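Local atomic coordinates of putative exported protein (Bordetella pertussis Tohama I, PDB entry 2PFY), a protein that binds pyroglutamic acid as an extracytoplasmic solute receptor, probably delivering it to a tripartite ATP-independent periplasmic transporter. Residues Arg53-Gly58 with Phe210-Lys215. Sequence-based numbering, arbitrary orientation.
Sequences RGVQQG and FVIANK
With CG anti to its backbone N (chi1 180°), Asn-214 reaches from the end of strand 208-214 to the last turn of helix 51-57, while Val-55, whose CG1 is likewise anti to its own N (chi1 170°), projects toward the strand. The carboxamide of Asn-214 donates through ND2 to the carbonyl O of Val-55 at 2.9 Å. This bond is nearly straight (163° at the hydrogen), and it lies in the carbonyl plane and close to the amide plane. Next to this bond, Val-55 CG1 packs against the peptide joining Ala-213 and Asn-214, 3.3 Å from Asn-214 N and 3.5 Å from Ala-213 C. Val-55 CG2 lies 4.3 Å from Ile-212 CG1, and Ile-212 also touches Leu-107 of helix 89-108 and Ile-112 of strand 112-119. The same carboxamide has a second partner: its OD1 accepts from Ala-217 N, so that Asn-214 serves as N-cap of helix 215-220. Val-55 O, in turn, also receives Gly-58 N (3.3 Å) within the Schellman motif that ends helix 51-57, where Gly-58 adopts positive phi. One side chain thereby couples the C-terminal end of one helix to the N-terminal end of another, using its NH2 for a carbonyl of the last helical turn and its C=O for an N-H of the first turn, at the end of strand 208-214 in the five-stranded mixed sheet of this periplasmic-binding-protein fold.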
loop_
_atom_site.group_PDB
_atom_site.type_symbol
_atom_site.label_atom_id
_atom_site.label_comp_id
_atom_site.label_asym_id
_atom_site.label_seq_id
_atom_site.Cartn_x
_atom_site.Cartn_y
_atom_site.Cartn_z
ATOM N N ARG A 53 10.699 -3.180 -11.512
ATOM C CA ARG A 53 11.811 -3.405 -12.424
ATOM C C ARG A 53 12.483 -4.725 -12.127
ATOM O O ARG A 53 12.838 -5.432 -13.053
ATOM C CB ARG A 53 12.791 -2.218 -12.333
ATOM C CG ARG A 53 13.944 -2.238 -13.301
ATOM C CD ARG A 53 13.439 -1.909 -14.698
ATOM N NE ARG A 53 14.549 -1.578 -15.578
ATOM C CZ ARG A 53 14.616 -1.947 -16.849
ATOM N NH1 ARG A 53 13.648 -2.690 -17.363
ATOM N NH2 ARG A 53 15.680 -1.613 -17.586
ATOM N N GLY A 54 12.624 -5.096 -10.846
ATOM C CA GLY A 54 13.183 -6.400 -10.495
ATOM C C GLY A 54 12.333 -7.567 -11.005
ATOM O O GLY A 54 12.867 -8.608 -11.462
ATOM N N VAL A 55 11.011 -7.405 -10.948
ATOM C CA VAL A 55 10.124 -8.441 -11.492
ATOM C C VAL A 55 10.266 -8.488 -13.028
ATOM O O VAL A 55 10.401 -9.574 -13.602
ATOM C CB VAL A 55 8.662 -8.220 -11.075
ATOM C CG1 VAL A 55 7.677 -9.173 -11.854
ATOM C CG2 VAL A 55 8.470 -8.350 -9.488
ATOM N N GLN A 56 10.223 -7.334 -13.686
ATOM C CA GLN A 56 10.399 -7.269 -15.172
ATOM C C GLN A 56 11.705 -7.897 -15.659
ATOM O O GLN A 56 11.727 -8.627 -16.685
ATOM C CB GLN A 56 10.435 -5.809 -15.624
ATOM C CG GLN A 56 9.131 -5.228 -15.972
ATOM C CD GLN A 56 9.271 -3.850 -16.619
ATOM O OE1 GLN A 56 10.249 -3.133 -16.398
ATOM N NE2 GLN A 56 8.282 -3.473 -17.410
ATOM N N GLN A 57 12.792 -7.611 -14.922
ATOM C CA GLN A 57 14.131 -8.095 -15.268
ATOM C C GLN A 57 14.489 -9.502 -14.780
ATOM O O GLN A 57 15.579 -9.996 -15.087
ATOM C CB GLN A 57 15.193 -7.096 -14.798
ATOM C CG GLN A 57 15.091 -5.712 -15.452
ATOM C CD GLN A 57 16.289 -4.847 -15.082
ATOM O OE1 GLN A 57 16.431 -4.432 -13.944
ATOM N NE2 GLN A 57 17.186 -4.628 -16.031
ATOM N N GLY A 58 13.604 -10.138 -14.004
ATOM C CA GLY A 58 13.868 -11.480 -13.510
ATOM C C GLY A 58 14.841 -11.566 -12.334
ATOM O O GLY A 58 15.456 -12.596 -12.100
ATOM N N PHE A 210 -0.073 -4.957 -4.172
ATOM C CA PHE A 210 -0.334 -6.109 -5.058
ATOM C C PHE A 210 0.838 -7.038 -5.285
ATOM O O PHE A 210 1.988 -6.701 -4.968
ATOM C CB PHE A 210 -1.080 -5.749 -6.407
ATOM C CG PHE A 210 -0.332 -4.812 -7.352
ATOM C CD1 PHE A 210 -1.012 -4.281 -8.457
ATOM C CD2 PHE A 210 1.005 -4.405 -7.128
ATOM C CE1 PHE A 210 -0.380 -3.377 -9.371
ATOM C CE2 PHE A 210 1.643 -3.520 -8.022
ATOM C CZ PHE A 210 0.934 -2.987 -9.153
ATOM N N VAL A 211 0.521 -8.215 -5.818
ATOM C CA VAL A 211 1.491 -9.244 -6.095
ATOM C C VAL A 211 1.509 -9.390 -7.610
ATOM O O VAL A 211 0.475 -9.620 -8.240
ATOM C CB VAL A 211 1.158 -10.558 -5.385
ATOM C CG1 VAL A 211 2.025 -11.758 -5.933
ATOM C CG2 VAL A 211 1.382 -10.390 -3.867
ATOM N N ILE A 212 2.677 -9.178 -8.189
ATOM C CA ILE A 212 2.800 -9.076 -9.640
ATOM C C ILE A 212 3.880 -10.090 -10.073
ATOM O O ILE A 212 4.878 -10.253 -9.377
ATOM C CB ILE A 212 3.164 -7.609 -10.108
ATOM C CG1 ILE A 212 4.369 -7.045 -9.328
ATOM C CG2 ILE A 212 1.951 -6.644 -9.971
ATOM C CD1 ILE A 212 4.986 -5.749 -9.888
ATOM N N ALA A 213 3.680 -10.757 -11.216
ATOM C CA ALA A 213 4.617 -11.780 -11.683
ATOM C C ALA A 213 5.250 -11.444 -13.036
ATOM O O ALA A 213 4.672 -10.711 -13.834
ATOM C CB ALA A 213 3.959 -13.199 -11.699
ATOM N N ASN A 214 6.465 -11.934 -13.254
ATOM C CA ASN A 214 7.136 -11.811 -14.571
ATOM C C ASN A 214 6.308 -12.634 -15.565
ATOM O O ASN A 214 6.127 -13.822 -15.352
ATOM C CB ASN A 214 8.565 -12.333 -14.480
ATOM C CG ASN A 214 9.319 -12.234 -15.819
ATOM O OD1 ASN A 214 9.218 -13.120 -16.684
ATOM N ND2 ASN A 214 10.069 -11.151 -15.990
ATOM N N LYS A 215 5.793 -11.987 -16.614
ATOM C CA LYS A 215 4.892 -12.651 -17.581
ATOM C C LYS A 215 5.537 -13.849 -18.283
ATOM O O LYS A 215 4.941 -14.903 -18.329
ATOM C CB LYS A 215 4.320 -11.646 -18.598
ATOM C CG LYS A 215 3.195 -12.213 -19.459
ATOM C CD LYS A 215 2.741 -11.130 -20.428
ATOM C CE LYS A 215 1.702 -11.616 -21.392
ATOM N NZ LYS A 215 1.308 -10.457 -22.246
#